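Side-chain contacts in U4/U6 snRNA-associated-splicing factor PRP24 (PDB 4N0T), which acts as a recycling factor of the spliceosome, binding U6 snRNA and annealing it to U4 snRNA: residues A[56-61]-A[79-84]; A[212-215]-A[221-224]; A[297-302]-A[343-348]. All coordinates share one frame; numbering follows the deposited sequence.

Contact 1 (A[56-61]-A[79-84]); sequences ARYDGA and VSHLTE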
loop_
_atom_site.group_PDB
_atom_site.type_symbol
_atom_site.label_atom_id
_atom_site.label_comp_id
_atom_site.label_asym_id
_atom_site.label_seq_id
_atom_site.Cartn_x
_atom_site.Cartn_y
_atom_site.Cartn_z
ATOM N N ALA A 56 -19.565 2.990 16.584
ATOM C CA ALA A 56 -19.006 4.337 16.588
ATOM C C ALA A 56 -18.278 4.634 17.896
ATOM O O ALA A 56 -17.224 5.269 17.896
ATOM C CB ALA A 56 -20.100 5.358 16.355
ATOM N N ARG A 57 -18.846 4.181 19.009
ATOM C CA ARG A 57 -18.292 4.481 20.331
ATOM C C ARG A 57 -18.284 3.260 21.246
ATOM O O ARG A 57 -19.048 2.320 21.029
ATOM C CB ARG A 57 -19.084 5.623 20.987
ATOM C CG ARG A 57 -18.974 6.954 20.250
ATOM C CD ARG A 57 -19.770 8.054 20.941
ATOM N NE ARG A 57 -21.199 7.978 20.646
ATOM C CZ ARG A 57 -21.738 8.295 19.469
ATOM N NH1 ARG A 57 -20.965 8.698 18.464
ATOM N NH2 ARG A 57 -23.050 8.204 19.295
ATOM N N TYR A 58 -17.439 3.298 22.274
ATOM C CA TYR A 58 -17.267 2.175 23.197
ATOM C C TYR A 58 -18.561 1.758 23.893
ATOM O O TYR A 58 -18.782 0.565 24.137
ATOM C CB TYR A 58 -16.192 2.500 24.236
ATOM C CG TYR A 58 -15.744 1.312 25.053
ATOM C CD1 TYR A 58 -15.076 0.252 24.458
ATOM C CD2 TYR A 58 -15.974 1.257 26.426
ATOM C CE1 TYR A 58 -14.660 -0.836 25.201
ATOM C CE2 TYR A 58 -15.555 0.171 27.176
ATOM C CZ TYR A 58 -14.899 -0.869 26.555
ATOM O OH TYR A 58 -14.483 -1.954 27.290
ATOM N N ASP A 59 -19.415 2.732 24.200
ATOM C CA ASP A 59 -20.697 2.459 24.842
ATOM C C ASP A 59 -21.586 1.563 23.991
ATOM O O ASP A 59 -22.393 0.797 24.526
ATOM C CB ASP A 59 -21.432 3.768 25.160
ATOM C CG ASP A 59 -20.926 4.430 26.434
ATOM O OD1 ASP A 59 -20.168 3.776 27.191
ATOM O OD2 ASP A 59 -21.297 5.600 26.685
ATOM N N GLY A 60 -21.448 1.667 22.668
ATOM C CA GLY A 60 -22.214 0.829 21.756
ATOM C C GLY A 60 -21.752 -0.618 21.825
ATOM O O GLY A 60 -22.567 -1.557 21.815
ATOM N N ALA A 61 -20.438 -0.799 21.891
ATOM C CA ALA A 61 -19.852 -2.130 22.058
ATOM C C ALA A 61 -20.283 -2.736 23.388
ATOM O O ALA A 61 -20.614 -3.917 23.465
ATOM C CB ALA A 61 -18.350 -2.058 21.983
ATOM N N VAL A 79 -21.705 -12.701 22.466
ATOM C CA VAL A 79 -21.177 -11.421 22.022
ATOM C C VAL A 79 -20.012 -11.051 22.931
ATOM O O VAL A 79 -20.132 -11.084 24.165
ATOM C CB VAL A 79 -22.265 -10.310 22.038
ATOM C CG1 VAL A 79 -21.694 -8.993 21.483
ATOM C CG2 VAL A 79 -23.519 -10.730 21.244
ATOM N N SER A 80 -18.876 -10.683 22.335
ATOM C CA SER A 80 -17.680 -10.422 23.120
ATOM C C SER A 80 -16.857 -9.316 22.480
ATOM O O SER A 80 -17.023 -9.038 21.296
ATOM C CB SER A 80 -16.828 -11.683 23.220
ATOM O OG SER A 80 -16.506 -12.165 21.926
ATOM N N HIS A 81 -15.993 -8.689 23.267
ATOM C CA HIS A 81 -15.015 -7.758 22.700
ATOM C C HIS A 81 -14.151 -8.530 21.711
ATOM O O HIS A 81 -13.707 -9.651 22.002
ATOM C CB HIS A 81 -14.119 -7.163 23.794
ATOM C CG HIS A 81 -14.805 -6.169 24.682
ATOM N ND1 HIS A 81 -15.243 -4.941 24.233
ATOM C CD2 HIS A 81 -15.097 -6.212 26.007
ATOM C CE1 HIS A 81 -15.783 -4.272 25.238
ATOM N NE2 HIS A 81 -15.714 -5.025 26.323
ATOM N N LEU A 82 -13.901 -7.943 20.543
ATOM C CA LEU A 82 -12.985 -8.575 19.602
ATOM C C LEU A 82 -11.594 -8.258 20.091
ATOM O O LEU A 82 -11.196 -7.096 20.106
ATOM C CB LEU A 82 -13.166 -8.035 18.181
ATOM C CG LEU A 82 -12.308 -8.757 17.132
ATOM C CD1 LEU A 82 -12.860 -10.154 16.860
ATOM C CD2 LEU A 82 -12.222 -7.953 15.840
ATOM N N THR A 83 -10.866 -9.278 20.530
ATOM C CA THR A 83 -9.522 -9.064 21.043
ATOM C C THR A 83 -8.623 -10.244 20.710
ATOM O O THR A 83 -9.074 -11.395 20.667
ATOM C CB THR A 83 -9.516 -8.797 22.569
ATOM O OG1 THR A 83 -8.170 -8.659 23.018
ATOM C CG2 THR A 83 -10.137 -9.943 23.308
ATOM N N GLU A 84 -7.355 -9.936 20.437
ATOM C CA GLU A 84 -6.374 -10.951 20.064
ATOM C C GLU A 84 -6.795 -11.790 18.856
ATOM O O GLU A 84 -6.349 -12.924 18.686
ATOM C CB GLU A 84 -6.026 -11.828 21.272
ATOM C CG GLU A 84 -5.455 -11.031 22.434
ATOM C CD GLU A 84 -5.005 -11.917 23.568
ATOM O OE1 GLU A 84 -5.823 -12.180 24.472
ATOM O OE2 GLU A 84 -3.836 -12.361 23.542
#
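The rings of Tyr58 and His81 meet rim to rim, and neither covers the face of the other. Their planes are almost parallel, at 4°, but the ring centroids are 5.6 Å apart. This is a side-by-side aromatic pair, neither an offset stack nor a T-shaped one. The phenol end of Tyr58 does the touching, against the far corner of the imidazole of His81. Tyr58 OH lies 3.4 Å from His81 CE1. On the ring itself, Tyr58 CE1 is 3.6 Å from the same His81 CE1. The contact is therefore small, and it uses the CE1 and NE2 side of the imidazole.

The two side chains run at about a right angle to each other. Tyr58 is the first residue of the helix, just after the N-cap Arg57. Tyr58 holds CG anti to its backbone N (chi1 -168°), which swings the ring off the first turn of the helix. His81 places CG beside its own backbone N (chi1 -72°), and the imidazole reaches across from the strand end to meet the phenol.

Tyr58 also leans on Leu8, and His81 touches Ile65 in the same helix. Ala61 of that helix packs on Val11 of strand 10-16. The pair sits at the surface of RRM 1. It joins the N-terminal end of helix 58-65 to the C-terminal end of strand 75-81, which hydrogen-bonds to the neighbouring strand 10-16.

Contact 2 (A[212-215]-A[221-224]); sequences AGQK and NCCA. With nucleotides of chain B.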
loop_
_atom_site.group_PDB
_atom_site.type_symbol
_atom_site.label_atom_id
_atom_site.label_comp_id
_atom_site.label_asym_id
_atom_site.label_seq_id
_atom_site.Cartn_x
_atom_site.Cartn_y
_atom_site.Cartn_z
ATOM N N ALA A 212 26.411 2.513 -8.835
ATOM C CA ALA A 212 27.450 1.950 -9.702
ATOM C C ALA A 212 27.422 2.538 -11.112
ATOM O O ALA A 212 26.396 3.067 -11.552
ATOM C CB ALA A 212 27.326 0.428 -9.765
ATOM N N GLY A 213 28.547 2.446 -11.819
ATOM C CA GLY A 213 28.587 2.817 -13.225
ATOM C C GLY A 213 29.034 4.243 -13.514
ATOM O O GLY A 213 29.192 4.624 -14.675
ATOM N N GLN A 214 29.244 5.039 -12.468
ATOM C CA GLN A 214 29.531 6.463 -12.653
ATOM C C GLN A 214 30.952 6.766 -13.131
ATOM O O GLN A 214 31.162 7.653 -13.964
ATOM C CB GLN A 214 29.224 7.235 -11.368
ATOM C CG GLN A 214 27.784 7.043 -10.868
ATOM C CD GLN A 214 27.441 7.988 -9.721
ATOM O OE1 GLN A 214 27.138 9.169 -9.946
ATOM N NE2 GLN A 214 27.496 7.476 -8.485
ATOM N N LYS A 215 31.932 6.049 -12.590
ATOM C CA LYS A 215 33.312 6.227 -13.025
ATOM C C LYS A 215 33.487 5.527 -14.355
ATOM O O LYS A 215 34.157 6.015 -15.267
ATOM C CB LYS A 215 34.265 5.607 -12.011
ATOM C CG LYS A 215 34.476 6.441 -10.772
ATOM C CD LYS A 215 35.296 5.673 -9.759
ATOM C CE LYS A 215 35.694 6.568 -8.620
ATOM N NZ LYS A 215 36.412 5.829 -7.545
ATOM N N ASN A 221 29.224 14.646 -13.618
ATOM C CA ASN A 221 28.783 14.815 -12.239
ATOM C C ASN A 221 28.411 13.467 -11.673
ATOM O O ASN A 221 27.759 12.672 -12.355
ATOM C CB ASN A 221 27.558 15.732 -12.175
ATOM C CG ASN A 221 27.867 17.132 -12.637
ATOM O OD1 ASN A 221 28.956 17.656 -12.372
ATOM N ND2 ASN A 221 26.920 17.755 -13.325
ATOM N N CYS A 222 28.847 13.204 -10.445
ATOM C CA CYS A 222 28.528 11.942 -9.780
ATOM C C CYS A 222 27.844 12.228 -8.470
ATOM O O CYS A 222 28.035 13.291 -7.884
ATOM C CB CYS A 222 29.812 11.174 -9.475
ATOM S SG CYS A 222 30.856 10.836 -10.939
ATOM N N CYS A 223 27.077 11.257 -7.987
ATOM C CA CYS A 223 26.409 11.412 -6.704
ATOM C C CYS A 223 26.732 10.273 -5.757
ATOM O O CYS A 223 27.198 9.208 -6.172
ATOM C CB CYS A 223 24.895 11.519 -6.894
ATOM S SG CYS A 223 24.125 10.009 -7.530
ATOM N N ALA A 224 26.496 10.523 -4.472
ATOM C CA ALA A 224 26.707 9.532 -3.431
ATOM C C ALA A 224 25.742 9.829 -2.307
ATOM O O ALA A 224 25.271 10.964 -2.165
ATOM C CB ALA A 224 28.141 9.589 -2.923
ATOM P P A B 12 21.512 9.507 -16.619
ATOM O OP1 A B 12 22.268 9.388 -17.887
ATOM O OP2 A B 12 20.049 9.234 -16.605
ATOM O "O5'" A B 12 22.255 8.579 -15.554
ATOM C "C5'" A B 12 21.721 8.390 -14.252
ATOM C "C4'" A B 12 22.820 8.112 -13.257
ATOM O "O4'" A B 12 23.641 9.292 -13.118
ATOM C "C3'" A B 12 22.380 7.792 -11.835
ATOM O "O3'" A B 12 22.042 6.424 -11.684
ATOM C "C2'" A B 12 23.598 8.183 -11.001
ATOM O "O2'" A B 12 24.531 7.113 -10.969
ATOM C "C1'" A B 12 24.191 9.344 -11.818
ATOM N N9 A B 12 23.931 10.677 -11.234
ATOM C C8 A B 12 24.871 11.671 -11.073
ATOM N N7 A B 12 24.394 12.769 -10.544
ATOM C C5 A B 12 23.052 12.480 -10.334
ATOM C C6 A B 12 22.012 13.246 -9.792
ATOM N N6 A B 12 22.171 14.489 -9.333
ATOM N N1 A B 12 20.783 12.680 -9.723
ATOM C C2 A B 12 20.632 11.442 -10.183
ATOM N N3 A B 12 21.531 10.622 -10.714
ATOM C C4 A B 12 22.746 11.207 -10.766
ATOM P P A B 11 26.854 13.605 -16.751
ATOM O OP1 A B 11 27.101 14.326 -15.475
ATOM O OP2 A B 11 27.903 12.695 -17.265
ATOM O "O5'" A B 11 25.466 12.833 -16.675
ATOM C "C5'" A B 11 25.340 11.584 -16.007
ATOM C "C4'" A B 11 23.954 11.415 -15.430
ATOM O "O4'" A B 11 23.831 12.270 -14.264
ATOM C "C3'" A B 11 22.798 11.797 -16.356
ATOM O "O3'" A B 11 21.663 10.995 -16.036
ATOM C "C2'" A B 11 22.493 13.228 -15.936
ATOM O "O2'" A B 11 21.167 13.627 -16.208
ATOM C "C1'" A B 11 22.744 13.155 -14.434
ATOM N N9 A B 11 23.111 14.406 -13.765
ATOM C C8 A B 11 24.334 15.025 -13.764
ATOM N N7 A B 11 24.367 16.092 -13.003
ATOM C C5 A B 11 23.103 16.162 -12.443
ATOM C C6 A B 11 22.515 17.065 -11.541
ATOM N N6 A B 11 23.159 18.107 -11.009
ATOM N N1 A B 11 21.229 16.853 -11.182
ATOM C C2 A B 11 20.589 15.799 -11.712
ATOM N N3 A B 11 21.036 14.872 -12.564
ATOM C C4 A B 11 22.321 15.119 -12.895
ATOM P P G B 10 21.891 14.063 -19.789
ATOM O OP1 G B 10 22.569 12.883 -20.383
ATOM O OP2 G B 10 20.790 13.903 -18.813
ATOM O "O5'" G B 10 23.052 14.938 -19.135
ATOM C "C5'" G B 10 24.205 15.293 -19.887
ATOM C "C4'" G B 10 25.113 16.183 -19.084
ATOM O "O4'" G B 10 24.431 17.416 -18.753
ATOM C "C3'" G B 10 25.530 15.624 -17.737
ATOM O "O3'" G B 10 26.611 14.731 -17.861
ATOM C "C2'" G B 10 25.876 16.878 -16.949
ATOM O "O2'" G B 10 27.155 17.367 -17.331
ATOM C "C1'" G B 10 24.832 17.857 -17.473
ATOM N N9 G B 10 23.639 17.957 -16.618
ATOM C C8 G B 10 22.402 17.391 -16.813
ATOM N N7 G B 10 21.551 17.707 -15.867
ATOM C C5 G B 10 22.262 18.547 -15.022
ATOM C C6 G B 10 21.871 19.215 -13.837
ATOM O O6 G B 10 20.770 19.198 -13.271
ATOM N N1 G B 10 22.913 19.946 -13.290
ATOM C C2 G B 10 24.171 20.042 -13.830
ATOM N N2 G B 10 25.061 20.797 -13.161
ATOM N N3 G B 10 24.551 19.423 -14.932
ATOM C C4 G B 10 23.548 18.706 -15.473
#
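The loop between strands 205-209 and 222-228 of RRM 3 folds back here on the start of the strand that carries the RNP1 sequence. Gln214 makes the join, and its amide grips the backbone of Cys223 at two points. Cys223 N donates to Gln214 OE1 at 2.9 Å, in the carbonyl plane and on a lone pair. Gln214 NE2 donates to Cys223 O at 2.9 Å, and this bond is nearly straight at 171°. The Cys223 oxygen lies only 6° out of the amide plane of Gln214. The amide thus pairs with both backbone polar groups of one residue, and its rotation is fixed. Gln214 NE2 also bonds to Pro211 O in the same loop.

Cys222 packs against the same amide, with its CB 3.4 Å from Gln214 OE1. A lysine in place of Gln214 would probably leave Cys223 N without its acceptor and the loop less firmly tied to the strand.

The RNA of chain B lies close by. Gln214 CG is 3.3 Å from O2' of A12 of chain B. Cys223 has SG between its backbone N and carbonyl carbon (chi1 66°). This sets the sulfur over the base of A12 of chain B, 3.7 Å from its C4. Asn221 holds the preceding nucleotide: Asn221 N donates to OP1 of A11 of chain B at 2.8 Å, and Asn221 ND2 to N7 of that adenine at 3.1 Å.

By its place in the strand, Cys223 probably corresponds to the third RNP1 residue, often an aromatic that packs on the RNA sugars. A base lying on the sheet strand that carries RNP1 is the classic RRM mode of RNA binding; here the Cys223 sulfur lies over the adenine.

Contact 3 (A[297-302]-A[343-348]); sequences CQFLQE and SQFQGK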
loop_
_atom_site.group_PDB
_atom_site.type_symbol
_atom_site.label_atom_id
_atom_site.label_comp_id
_atom_site.label_asym_id
_atom_site.label_seq_id
_atom_site.Cartn_x
_atom_site.Cartn_y
_atom_site.Cartn_z
ATOM N N CYS A 297 -1.708 -4.059 -14.334
ATOM C CA CYS A 297 -0.876 -4.757 -15.314
ATOM C C CYS A 297 -1.403 -6.178 -15.543
ATOM O O CYS A 297 -1.518 -6.654 -16.685
ATOM C CB CYS A 297 0.572 -4.802 -14.820
ATOM S SG CYS A 297 1.751 -5.465 -16.021
ATOM N N GLN A 298 -1.742 -6.845 -14.450
ATOM C CA GLN A 298 -2.273 -8.203 -14.515
ATOM C C GLN A 298 -3.579 -8.246 -15.311
ATOM O O GLN A 298 -3.774 -9.121 -16.166
ATOM C CB GLN A 298 -2.474 -8.739 -13.101
ATOM C CG GLN A 298 -3.166 -10.075 -13.026
ATOM C CD GLN A 298 -3.370 -10.524 -11.595
ATOM O OE1 GLN A 298 -2.493 -11.150 -10.996
ATOM N NE2 GLN A 298 -4.529 -10.197 -11.034
ATOM N N PHE A 299 -4.455 -7.277 -15.047
ATOM C CA PHE A 299 -5.696 -7.124 -15.799
ATOM C C PHE A 299 -5.443 -6.917 -17.289
ATOM O O PHE A 299 -6.098 -7.544 -18.117
ATOM C CB PHE A 299 -6.503 -5.969 -15.212
ATOM C CG PHE A 299 -7.562 -5.416 -16.127
ATOM C CD1 PHE A 299 -8.757 -6.104 -16.338
ATOM C CD2 PHE A 299 -7.394 -4.170 -16.722
ATOM C CE1 PHE A 299 -9.746 -5.570 -17.159
ATOM C CE2 PHE A 299 -8.377 -3.631 -17.545
ATOM C CZ PHE A 299 -9.554 -4.336 -17.764
ATOM N N LEU A 300 -4.499 -6.047 -17.644
ATOM C CA LEU A 300 -4.221 -5.802 -19.058
ATOM C C LEU A 300 -3.683 -7.043 -19.766
ATOM O O LEU A 300 -3.996 -7.285 -20.940
ATOM C CB LEU A 300 -3.226 -4.657 -19.225
ATOM C CG LEU A 300 -3.725 -3.291 -18.766
ATOM C CD1 LEU A 300 -2.620 -2.247 -18.908
ATOM C CD2 LEU A 300 -4.949 -2.874 -19.557
ATOM N N GLN A 301 -2.861 -7.819 -19.061
ATOM C CA GLN A 301 -2.268 -9.016 -19.650
ATOM C C GLN A 301 -3.248 -10.180 -19.732
ATOM O O GLN A 301 -3.342 -10.834 -20.775
ATOM C CB GLN A 301 -1.027 -9.444 -18.863
ATOM C CG GLN A 301 0.151 -8.495 -19.009
ATOM C CD GLN A 301 1.212 -8.736 -17.951
ATOM O OE1 GLN A 301 2.289 -8.145 -17.988
ATOM N NE2 GLN A 301 0.901 -9.597 -16.990
ATOM N N GLU A 302 -3.973 -10.438 -18.645
ATOM C CA GLU A 302 -4.812 -11.635 -18.544
ATOM C C GLU A 302 -6.201 -11.472 -19.150
ATOM O O GLU A 302 -6.753 -12.425 -19.703
ATOM C CB GLU A 302 -4.941 -12.086 -17.084
ATOM C CG GLU A 302 -3.615 -12.476 -16.440
ATOM C CD GLU A 302 -3.772 -12.931 -15.001
ATOM O OE1 GLU A 302 -4.926 -13.118 -14.550
ATOM O OE2 GLU A 302 -2.738 -13.102 -14.321
ATOM N N SER A 343 -14.820 -1.367 -20.723
ATOM C CA SER A 343 -14.458 -2.682 -20.205
ATOM C C SER A 343 -14.757 -2.756 -18.701
ATOM O O SER A 343 -15.063 -1.738 -18.070
ATOM C CB SER A 343 -12.983 -2.969 -20.467
ATOM O OG SER A 343 -12.172 -2.106 -19.697
ATOM N N GLN A 344 -14.693 -3.956 -18.127
ATOM C CA GLN A 344 -14.956 -4.116 -16.701
ATOM C C GLN A 344 -13.675 -4.420 -15.937
ATOM O O GLN A 344 -12.890 -5.289 -16.337
ATOM C CB GLN A 344 -15.991 -5.224 -16.442
ATOM C CG GLN A 344 -17.441 -4.797 -16.667
ATOM C CD GLN A 344 -18.407 -5.506 -15.730
ATOM O OE1 GLN A 344 -18.078 -6.537 -15.137
ATOM N NE2 GLN A 344 -19.602 -4.944 -15.581
ATOM N N PHE A 345 -13.474 -3.699 -14.838
ATOM C CA PHE A 345 -12.342 -3.937 -13.953
ATOM C C PHE A 345 -12.858 -3.991 -12.519
ATOM O O PHE A 345 -13.527 -3.058 -12.060
ATOM C CB PHE A 345 -11.299 -2.823 -14.131
ATOM C CG PHE A 345 -10.091 -2.963 -13.246
ATOM C CD1 PHE A 345 -9.126 -3.931 -13.503
ATOM C CD2 PHE A 345 -9.903 -2.100 -12.175
ATOM C CE1 PHE A 345 -7.997 -4.043 -12.689
ATOM C CE2 PHE A 345 -8.783 -2.210 -11.355
ATOM C CZ PHE A 345 -7.828 -3.180 -11.615
ATOM N N GLN A 346 -12.553 -5.088 -11.826
ATOM C CA GLN A 346 -13.006 -5.309 -10.454
ATOM C C GLN A 346 -14.525 -5.189 -10.347
ATOM O O GLN A 346 -15.045 -4.609 -9.393
ATOM C CB GLN A 346 -12.310 -4.345 -9.480
ATOM C CG GLN A 346 -10.791 -4.324 -9.620
ATOM C CD GLN A 346 -10.058 -4.885 -8.409
ATOM O OE1 GLN A 346 -9.701 -6.066 -8.374
ATOM N NE2 GLN A 346 -9.821 -4.034 -7.415
ATOM N N GLY A 347 -15.227 -5.726 -11.343
ATOM C CA GLY A 347 -16.678 -5.727 -11.338
ATOM C C GLY A 347 -17.325 -4.397 -11.676
ATOM O O GLY A 347 -18.546 -4.263 -11.581
ATOM N N LYS A 348 -16.527 -3.413 -12.088
ATOM C CA LYS A 348 -17.068 -2.091 -12.394
ATOM C C LYS A 348 -16.664 -1.669 -13.797
ATOM O O LYS A 348 -15.580 -2.020 -14.258
ATOM C CB LYS A 348 -16.542 -1.053 -11.393
ATOM C CG LYS A 348 -17.036 -1.230 -9.963
ATOM C CD LYS A 348 -16.472 -0.144 -9.052
ATOM C CE LYS A 348 -15.417 -0.695 -8.100
ATOM N NZ LYS A 348 -14.723 0.393 -7.345
#
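Ser343 begins the contact at the rim of the Phe299 ring. Ser343 OG lies at the edge of that ring, near its plane, 3.9 Å from Phe299 CZ. The hydroxyl has its polar partner in Leu340 O, at the end of the preceding helix. Gln344 has its CB directed away from the helix, and meets Phe299 through its backbone. Gln344 O comes within 3.3 Å of Phe299 CE1, at a slant to the ring.

Phe345 makes the main contact. Its edge points at one face of Phe299 in a T-shaped pair, with planes at 67° and centroids 4.9 Å apart. Phe345 CD1 leads, 3.4 Å from Phe299 CG and set toward the rim rather than the ring centre. Phe345 CE1 continues the edge down to Phe299 CB, at 3.5 Å. With chi1 at 179°, CG of Phe345 lies opposite the backbone N, and the ring is carried from the short strand to the helix.

Gln346 folds its CG over a face of the Phe345 ring, 3.4 Å above the plane. Gln346 and Gly347 both have positive phi and form the corner of a type I' turn. Phe345 and Lys348 close it with a reciprocal pair of backbone hydrogen bonds.

Leu340 of helix 330-340 also packs on Phe299, and Ile350 of strand 348-353 on Phe345. Through Phe299 and Phe345, helix 293-302 packs on a tight beta hairpin with a two-residue loop. Such a hairpin, pairing a short extra strand with the last strand of the sheet, is a familiar RRM feature, and here it belongs to the occluded RRM.

In the fold
Read from the N terminus, the three contacts come strictly in series, and none nests in or crosses another. Contact 1 closes a loop of 17 residues in RRM 1, bringing the second helix to the end of the last strand. Contact 2 closes the shortest loop, with 5 residues between its segments, and shapes the start of an RNA-binding strand in RRM 3. Contact 3 spans 40 residues in the occluded RRM and ties its first helix to its last hairpin. All three domains share the strand order 2-3-1-5-4. Contacts 1 and 2 lie on opposite sides of the chain centre, with their own centres 57 Å apart.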